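Local coordinates for single-strand DNA-binding protein (PDB 3BTP) that binds single-stranded DNA whatever its sequence and mediates nuclear uptake of the transferred T-DNA strand during plant transformation by Agrobacterium, at residues N460-V464 with P465-P469; Y159-P162 with P163-F166; V427-P430 with V431-R435. All blocks are in the same frame, centred on the assembly; numbering follows the deposited sequence.

Contact 1: residues N460-V464 with P465-P469; sequences NLREV and PDLSP
The guanidinium of Arg-462 has the backbone O of Asp-466 well above one face, too far for a bond. At its edge, in its plane, lies a water molecule. The Asp-466 carboxylate also meets the guanidinium, but not flat on: the two planes are 51° apart and the side chains cross at about a right angle. NH2 of Arg-462 reaches OD2 of Asp-466 at 3.1 Å in a salt bridge whose hydrogen bond is bent and weak. The water bridges the same two side chains. It accepts from NE of Arg-462 at 2.8 Å and from the backbone N of Glu-463, and it donates to OD2 of Asp-466 at 2.6 Å. OD2 is thus held both directly and through the water. The arginine chain bends at chi2 (-66°) and chi3 (-48°), which folds its end back beside Asp-466.

The backbone makes a short 3-10 turn as the chain leaves strand 460-462 of the closed antiparallel barrel. Asp-466 N donates to Glu-463 O at 3.1 Å, and Leu-467 N donates to Val-464 O at 3.0 Å. Pro-465 sits within this turn, where its ring nitrogen has no hydrogen to give. On the arginine side of the turn, CD2 of Leu-467 rests 4.0 Å from CB of Arg-462. Leu-467 also touches Val-455 of the adjoining strand 453-456. The carboxylate of Glu-463 turns to another partner, with OE2 accepting from the backbone N of Asp-366.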
loop_
_atom_site.group_PDB
_atom_site.type_symbol
_atom_site.label_atom_id
_atom_site.label_comp_id
_atom_site.label_asym_id
_atom_site.label_seq_id
_atom_site.Cartn_x
_atom_site.Cartn_y
_atom_site.Cartn_z
ATOM N N ASN A 460 1.128 -8.059 -5.740
ATOM C CA ASN A 460 0.897 -8.341 -7.117
ATOM C C ASN A 460 2.163 -8.994 -7.778
ATOM O O ASN A 460 3.285 -8.860 -7.273
ATOM C CB ASN A 460 0.312 -7.122 -7.847
ATOM C CG ASN A 460 1.340 -5.993 -8.160
ATOM O OD1 ASN A 460 2.500 -5.981 -7.725
ATOM N ND2 ASN A 460 0.892 -5.069 -8.977
ATOM N N LEU A 461 1.935 -9.754 -8.858
ATOM C CA LEU A 461 2.975 -10.352 -9.656
ATOM C C LEU A 461 3.027 -9.575 -10.936
ATOM O O LEU A 461 2.013 -9.318 -11.542
ATOM C CB LEU A 461 2.676 -11.818 -9.944
ATOM C CG LEU A 461 2.524 -12.902 -8.804
ATOM C CD1 LEU A 461 3.270 -12.649 -7.523
ATOM C CD2 LEU A 461 1.196 -13.129 -8.440
ATOM N N ARG A 462 4.256 -9.240 -11.356
ATOM C CA ARG A 462 4.532 -8.454 -12.547
ATOM C C ARG A 462 5.439 -9.203 -13.533
ATOM O O ARG A 462 6.238 -10.058 -13.165
ATOM C CB ARG A 462 5.167 -7.131 -12.120
ATOM C CG ARG A 462 4.375 -6.313 -11.099
ATOM C CD ARG A 462 3.009 -5.750 -11.558
ATOM N NE ARG A 462 3.014 -5.048 -12.882
ATOM C CZ ARG A 462 3.297 -3.741 -13.018
ATOM N NH1 ARG A 462 3.581 -3.011 -11.988
ATOM N NH2 ARG A 462 3.303 -3.149 -14.194
ATOM N N GLU A 463 5.255 -8.916 -14.803
ATOM C CA GLU A 463 6.159 -9.301 -15.863
ATOM C C GLU A 463 7.503 -8.620 -15.682
ATOM O O GLU A 463 7.612 -7.512 -15.158
ATOM C CB GLU A 463 5.528 -8.932 -17.221
ATOM C CG GLU A 463 4.313 -9.754 -17.568
ATOM C CD GLU A 463 4.007 -9.781 -19.077
ATOM O OE1 GLU A 463 5.021 -9.664 -19.851
ATOM O OE2 GLU A 463 2.772 -9.956 -19.476
ATOM N N VAL A 464 8.547 -9.294 -16.125
ATOM C CA VAL A 464 9.908 -8.752 -15.915
ATOM C C VAL A 464 10.112 -7.315 -16.524
ATOM O O VAL A 464 10.649 -6.429 -15.826
ATOM C CB VAL A 464 10.984 -9.717 -16.448
ATOM C CG1 VAL A 464 12.344 -9.088 -16.346
ATOM C CG2 VAL A 464 10.918 -11.071 -15.741
ATOM N N PRO A 465 9.750 -7.102 -17.826
ATOM C CA PRO A 465 9.888 -5.728 -18.383
ATOM C C PRO A 465 9.085 -4.606 -17.722
ATOM O O PRO A 465 9.287 -3.462 -18.082
ATOM C CB PRO A 465 9.433 -5.872 -19.839
ATOM C CG PRO A 465 8.758 -7.205 -19.931
ATOM C CD PRO A 465 9.338 -8.082 -18.863
ATOM N N ASP A 466 8.193 -4.930 -16.778
ATOM C CA ASP A 466 7.454 -3.937 -16.024
ATOM C C ASP A 466 8.181 -3.516 -14.763
ATOM O O ASP A 466 7.750 -2.572 -14.082
ATOM C CB ASP A 466 6.073 -4.458 -15.674
ATOM C CG ASP A 466 5.043 -4.074 -16.694
ATOM O OD1 ASP A 466 5.313 -3.072 -17.399
ATOM O OD2 ASP A 466 3.965 -4.736 -16.787
ATOM N N LEU A 467 9.247 -4.217 -14.397
ATOM C CA LEU A 467 9.939 -3.832 -13.164
ATOM C C LEU A 467 11.039 -2.824 -13.505
ATOM O O LEU A 467 11.697 -2.937 -14.552
ATOM C CB LEU A 467 10.543 -5.027 -12.445
ATOM C CG LEU A 467 9.689 -6.241 -12.064
ATOM C CD1 LEU A 467 10.660 -7.353 -11.603
ATOM C CD2 LEU A 467 8.748 -5.873 -10.984
ATOM N N SER A 468 11.218 -1.841 -12.623
ATOM C CA SER A 468 12.250 -0.832 -12.795
ATOM C C SER A 468 13.617 -1.466 -12.661
ATOM O O SER A 468 13.774 -2.480 -11.942
ATOM C CB SER A 468 12.120 0.214 -11.707
ATOM O OG SER A 468 12.683 -0.269 -10.505
ATOM N N PRO A 469 14.632 -0.879 -13.339
ATOM C CA PRO A 469 16.007 -1.432 -13.196
ATOM C C PRO A 469 16.505 -1.690 -11.756
ATOM O O PRO A 469 17.207 -2.677 -11.536
ATOM C CB PRO A 469 16.883 -0.426 -13.979
ATOM C CG PRO A 469 15.938 0.128 -15.036
ATOM C CD PRO A 469 14.585 0.246 -14.308
HETATM O O HOH W 1 3.045 -6.604 -15.178
#

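Contact 2: residues Y159-P162 with P163-F166; sequences YYPP and PLAF
A chi1 of -76° sets CG of Tyr-160 beside its own backbone N, opposite the carbonyl carbon, and brings the ring against Leu-164. In Leu-164, a chi1 of -58° does the same for its CG, and CD1 then reaches the ring of Pro-161. CB of Leu-164 lies at the edge of the Tyr-160 ring, in its plane, 3.9 Å from CD1 of Tyr-160. The two side chains cross at about a right angle. CB of Ala-165 meets CB of Tyr-160 at 3.7 Å.

Pro-161 is the N-cap residue of helix 162-167. Its O accepts a nearly straight bond from Ala-165 N at 2.9 Å, in the carbonyl plane, and a weak one from Leu-164 N. Pro-162 O takes Phe-166 N at 3.0 Å. Pro-162 and Pro-163 fill the first turn, where a missing N-H costs no helix bond. Their rings lie side by side, pointing the same way, with the CD atoms a tight 3.4 Å apart.

The turn joins strand 159-160 to the short helix. The strand pairs with strand 149-153, and Tyr-159 also bonds the backbone of Met-314. Pro-161 and Ala-165 face strand 149-153, while Phe-166 stacks edge-to-face on Trp-199 of helix 186-206.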
loop_
_atom_site.group_PDB
_atom_site.type_symbol
_atom_site.label_atom_id
_atom_site.label_comp_id
_atom_site.label_asym_id
_atom_site.label_seq_id
_atom_site.Cartn_x
_atom_site.Cartn_y
_atom_site.Cartn_z
ATOM N N TYR A 159 -4.153 7.781 7.133
ATOM C CA TYR A 159 -4.328 9.208 7.382
ATOM C C TYR A 159 -3.130 9.999 6.813
ATOM O O TYR A 159 -1.945 9.756 7.149
ATOM C CB TYR A 159 -4.580 9.488 8.912
ATOM C CG TYR A 159 -6.036 9.244 9.367
ATOM C CD1 TYR A 159 -6.972 10.239 9.324
ATOM C CD2 TYR A 159 -6.461 8.002 9.772
ATOM C CE1 TYR A 159 -8.306 10.027 9.731
ATOM C CE2 TYR A 159 -7.808 7.749 10.157
ATOM C CZ TYR A 159 -8.718 8.776 10.143
ATOM O OH TYR A 159 -10.039 8.558 10.493
ATOM N N TYR A 160 -3.455 10.958 5.967
ATOM C CA TYR A 160 -2.464 11.779 5.242
ATOM C C TYR A 160 -2.478 13.175 5.775
ATOM O O TYR A 160 -3.547 13.758 5.926
ATOM C CB TYR A 160 -2.818 11.907 3.753
ATOM C CG TYR A 160 -2.526 10.687 2.905
ATOM C CD1 TYR A 160 -1.422 10.674 2.052
ATOM C CD2 TYR A 160 -3.336 9.540 2.969
ATOM C CE1 TYR A 160 -1.155 9.587 1.265
ATOM C CE2 TYR A 160 -3.051 8.416 2.209
ATOM C CZ TYR A 160 -1.954 8.450 1.344
ATOM O OH TYR A 160 -1.662 7.385 0.510
ATOM N N PRO A 161 -1.264 13.728 6.012
ATOM C CA PRO A 161 -1.122 15.147 6.357
ATOM C C PRO A 161 -1.171 15.898 5.054
ATOM O O PRO A 161 -1.085 15.266 4.009
ATOM C CB PRO A 161 0.268 15.217 7.050
ATOM C CG PRO A 161 1.085 14.079 6.383
ATOM C CD PRO A 161 0.047 13.010 5.923
ATOM N N PRO A 162 -1.324 17.242 5.094
ATOM C CA PRO A 162 -1.790 18.036 3.971
ATOM C C PRO A 162 -0.989 18.003 2.661
ATOM O O PRO A 162 -1.629 17.869 1.645
ATOM C CB PRO A 162 -1.868 19.476 4.571
ATOM C CG PRO A 162 -2.093 19.211 6.026
ATOM C CD PRO A 162 -1.173 18.085 6.297
ATOM N N PRO A 163 0.381 18.200 2.702
ATOM C CA PRO A 163 1.174 18.260 1.442
ATOM C C PRO A 163 1.096 16.924 0.701
ATOM O O PRO A 163 1.064 16.912 -0.527
ATOM C CB PRO A 163 2.618 18.435 1.912
ATOM C CG PRO A 163 2.629 18.150 3.456
ATOM C CD PRO A 163 1.215 18.328 3.927
ATOM N N LEU A 164 0.974 15.818 1.463
ATOM C CA LEU A 164 0.770 14.484 0.896
ATOM C C LEU A 164 -0.652 14.170 0.486
ATOM O O LEU A 164 -0.838 13.560 -0.500
ATOM C CB LEU A 164 1.299 13.413 1.877
ATOM C CG LEU A 164 2.798 13.538 2.252
ATOM C CD1 LEU A 164 3.174 12.442 3.197
ATOM C CD2 LEU A 164 3.785 13.572 1.113
ATOM N N ALA A 165 -1.658 14.540 1.275
ATOM C CA ALA A 165 -3.023 14.405 0.838
ATOM C C ALA A 165 -3.277 15.108 -0.473
ATOM O O ALA A 165 -3.998 14.591 -1.327
ATOM C CB ALA A 165 -4.093 14.902 2.008
ATOM N N PHE A 166 -2.730 16.322 -0.622
ATOM C CA PHE A 166 -2.862 17.088 -1.857
ATOM C C PHE A 166 -2.270 16.338 -3.068
ATOM O O PHE A 166 -2.934 16.157 -4.096
ATOM C CB PHE A 166 -2.169 18.440 -1.700
ATOM C CG PHE A 166 -2.404 19.385 -2.900
ATOM C CD1 PHE A 166 -3.537 20.180 -2.994
ATOM C CD2 PHE A 166 -1.489 19.488 -3.893
ATOM C CE1 PHE A 166 -3.736 21.005 -4.114
ATOM C CE2 PHE A 166 -1.694 20.310 -4.983
ATOM C CZ PHE A 166 -2.820 21.049 -5.085
#

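Contact 3: residues V427-P430 with V431-R435; sequences VGLP and VSMGR
Leu-429 and Met-433 meet by their ends, CD2 of the leucine lying 3.9 Å from CE of the methionine. The methionine is extended beyond CG, with chi2 at -158° and chi3 at 169°. This straight chain carries its terminal methyl back past Pro-430 to Leu-429. Leu-429 keeps its CG opposite its own carbonyl carbon, and its second torsion is also extended. The two side chains approach at a slant.

Pro-430, next to Leu-429, supplies the polar link. Its O accepts from Met-433 N at 3.3 Å, a rather long bond. The N-H points almost straight at the oxygen, though the donor stands above the carbonyl plane. CG of Met-433 also passes 3.6 Å from this O. The bond opens the 3-10 segment 431-434, and Gly-434 N continues the pattern by donating to Val-431 O. OG of Ser-432 sits between its backbone N and carbonyl carbon, on the side where CG of the Pro-430 ring lies 4.2 Å away.

The bend follows the end of helix 417-427. Gly-428, with positive phi, is the C-prime residue of a Schellman motif: Leu-429 N bonds Met-424 O and Gly-428 N bonds Asp-425 O. Leu-429 and Met-433 both touch Met-424 of this helix and Leu-387 of helix 382-388, so both side chains pack against the same two residues.

Across this turn the side chains meet through methyl carbons, Leu-429 CD2 and Met-433 CE. This is consistent with a turn held by one backbone bond and by burial of both residues; no charged pair links the two segments.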
loop_
_atom_site.group_PDB
_atom_site.type_symbol
_atom_site.label_atom_id
_atom_site.label_comp_id
_atom_site.label_asym_id
_atom_site.label_seq_id
_atom_site.Cartn_x
_atom_site.Cartn_y
_atom_site.Cartn_z
ATOM N N VAL A 427 -9.622 -17.113 1.396
ATOM C CA VAL A 427 -9.444 -15.946 0.548
ATOM C C VAL A 427 -10.765 -15.224 0.190
ATOM O O VAL A 427 -10.733 -14.087 -0.268
ATOM C CB VAL A 427 -8.566 -16.286 -0.695
ATOM C CG1 VAL A 427 -9.439 -16.752 -1.902
ATOM C CG2 VAL A 427 -7.689 -15.097 -1.021
ATOM N N GLY A 428 -11.905 -15.878 0.393
ATOM C CA GLY A 428 -13.211 -15.278 0.085
ATOM C C GLY A 428 -13.745 -15.473 -1.328
ATOM O O GLY A 428 -14.569 -14.709 -1.802
ATOM N N LEU A 429 -13.308 -16.534 -1.993
ATOM C CA LEU A 429 -13.808 -16.863 -3.311
ATOM C C LEU A 429 -14.795 -18.021 -3.214
ATOM O O LEU A 429 -14.667 -18.890 -2.298
ATOM C CB LEU A 429 -12.653 -17.160 -4.295
ATOM C CG LEU A 429 -11.804 -15.944 -4.740
ATOM C CD1 LEU A 429 -10.677 -16.415 -5.549
ATOM C CD2 LEU A 429 -12.570 -14.883 -5.547
ATOM N N PRO A 430 -15.807 -18.023 -4.111
ATOM C CA PRO A 430 -16.760 -19.163 -4.103
ATOM C C PRO A 430 -16.183 -20.400 -4.822
ATOM O O PRO A 430 -15.563 -20.272 -5.868
ATOM C CB PRO A 430 -18.000 -18.588 -4.791
ATOM C CG PRO A 430 -17.363 -17.603 -5.859
ATOM C CD PRO A 430 -16.133 -17.013 -5.155
ATOM N N VAL A 431 -16.370 -21.576 -4.211
ATOM C CA VAL A 431 -15.957 -22.873 -4.717
ATOM C C VAL A 431 -16.469 -23.287 -6.126
ATOM O O VAL A 431 -15.872 -24.150 -6.778
ATOM C CB VAL A 431 -16.234 -23.954 -3.657
ATOM C CG1 VAL A 431 -15.417 -23.662 -2.378
ATOM C CG2 VAL A 431 -17.782 -24.068 -3.392
ATOM N N SER A 432 -17.529 -22.643 -6.611
ATOM C CA SER A 432 -18.005 -22.780 -8.018
ATOM C C SER A 432 -16.929 -22.492 -9.118
ATOM O O SER A 432 -16.995 -23.028 -10.223
ATOM C CB SER A 432 -19.200 -21.833 -8.220
ATOM O OG SER A 432 -18.788 -20.481 -8.522
ATOM N N MET A 433 -15.907 -21.682 -8.800
ATOM C CA MET A 433 -14.786 -21.433 -9.754
ATOM C C MET A 433 -14.017 -22.698 -10.129
ATOM O O MET A 433 -13.400 -22.766 -11.201
ATOM C CB MET A 433 -13.757 -20.441 -9.156
ATOM C CG MET A 433 -14.266 -19.037 -8.947
ATOM S SD MET A 433 -12.917 -17.833 -8.885
ATOM C CE MET A 433 -13.794 -16.277 -8.976
ATOM N N GLY A 434 -14.030 -23.678 -9.245
ATOM C CA GLY A 434 -13.337 -24.904 -9.505
ATOM C C GLY A 434 -14.078 -25.945 -10.342
ATOM O O GLY A 434 -13.567 -27.052 -10.494
ATOM N N ARG A 435 -15.278 -25.617 -10.852
ATOM C CA ARG A 435 -15.998 -26.483 -11.818
ATOM C C ARG A 435 -16.177 -25.777 -13.139
ATOM O O ARG A 435 -17.136 -26.038 -13.826
ATOM C CB ARG A 435 -17.359 -26.986 -11.288
ATOM C CG ARG A 435 -18.286 -25.902 -10.779
ATOM C CD ARG A 435 -19.816 -26.265 -10.891
ATOM N NE ARG A 435 -20.665 -25.338 -10.110
ATOM C CZ ARG A 435 -21.248 -24.237 -10.603
ATOM N NH1 ARG A 435 -21.073 -23.885 -11.892
ATOM N NH2 ARG A 435 -22.021 -23.487 -9.806
#

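Along the chain the order is contact 2, contact 3, contact 1. Contact 2 lies at the end of strand 159-160, in the four-stranded sheet that includes strand 149-153. Contact 1 follows a strand of the eight-stranded closed barrel. Contact 3 lies in the loop after helix 417-427 and before barrel strand 453-456, which pairs with strand 460-462 of contact 1. Contacts 1 and 3 have centres about 28 Å apart, as do contacts 1 and 2. Contacts 2 and 3 have centres about 39 Å apart. None touch. Each turns the chain at the end of a strand or helix. Contacts 1 and 3 belong to the barrel-containing half, and contact 2 lies across the chain's centre from contact 3.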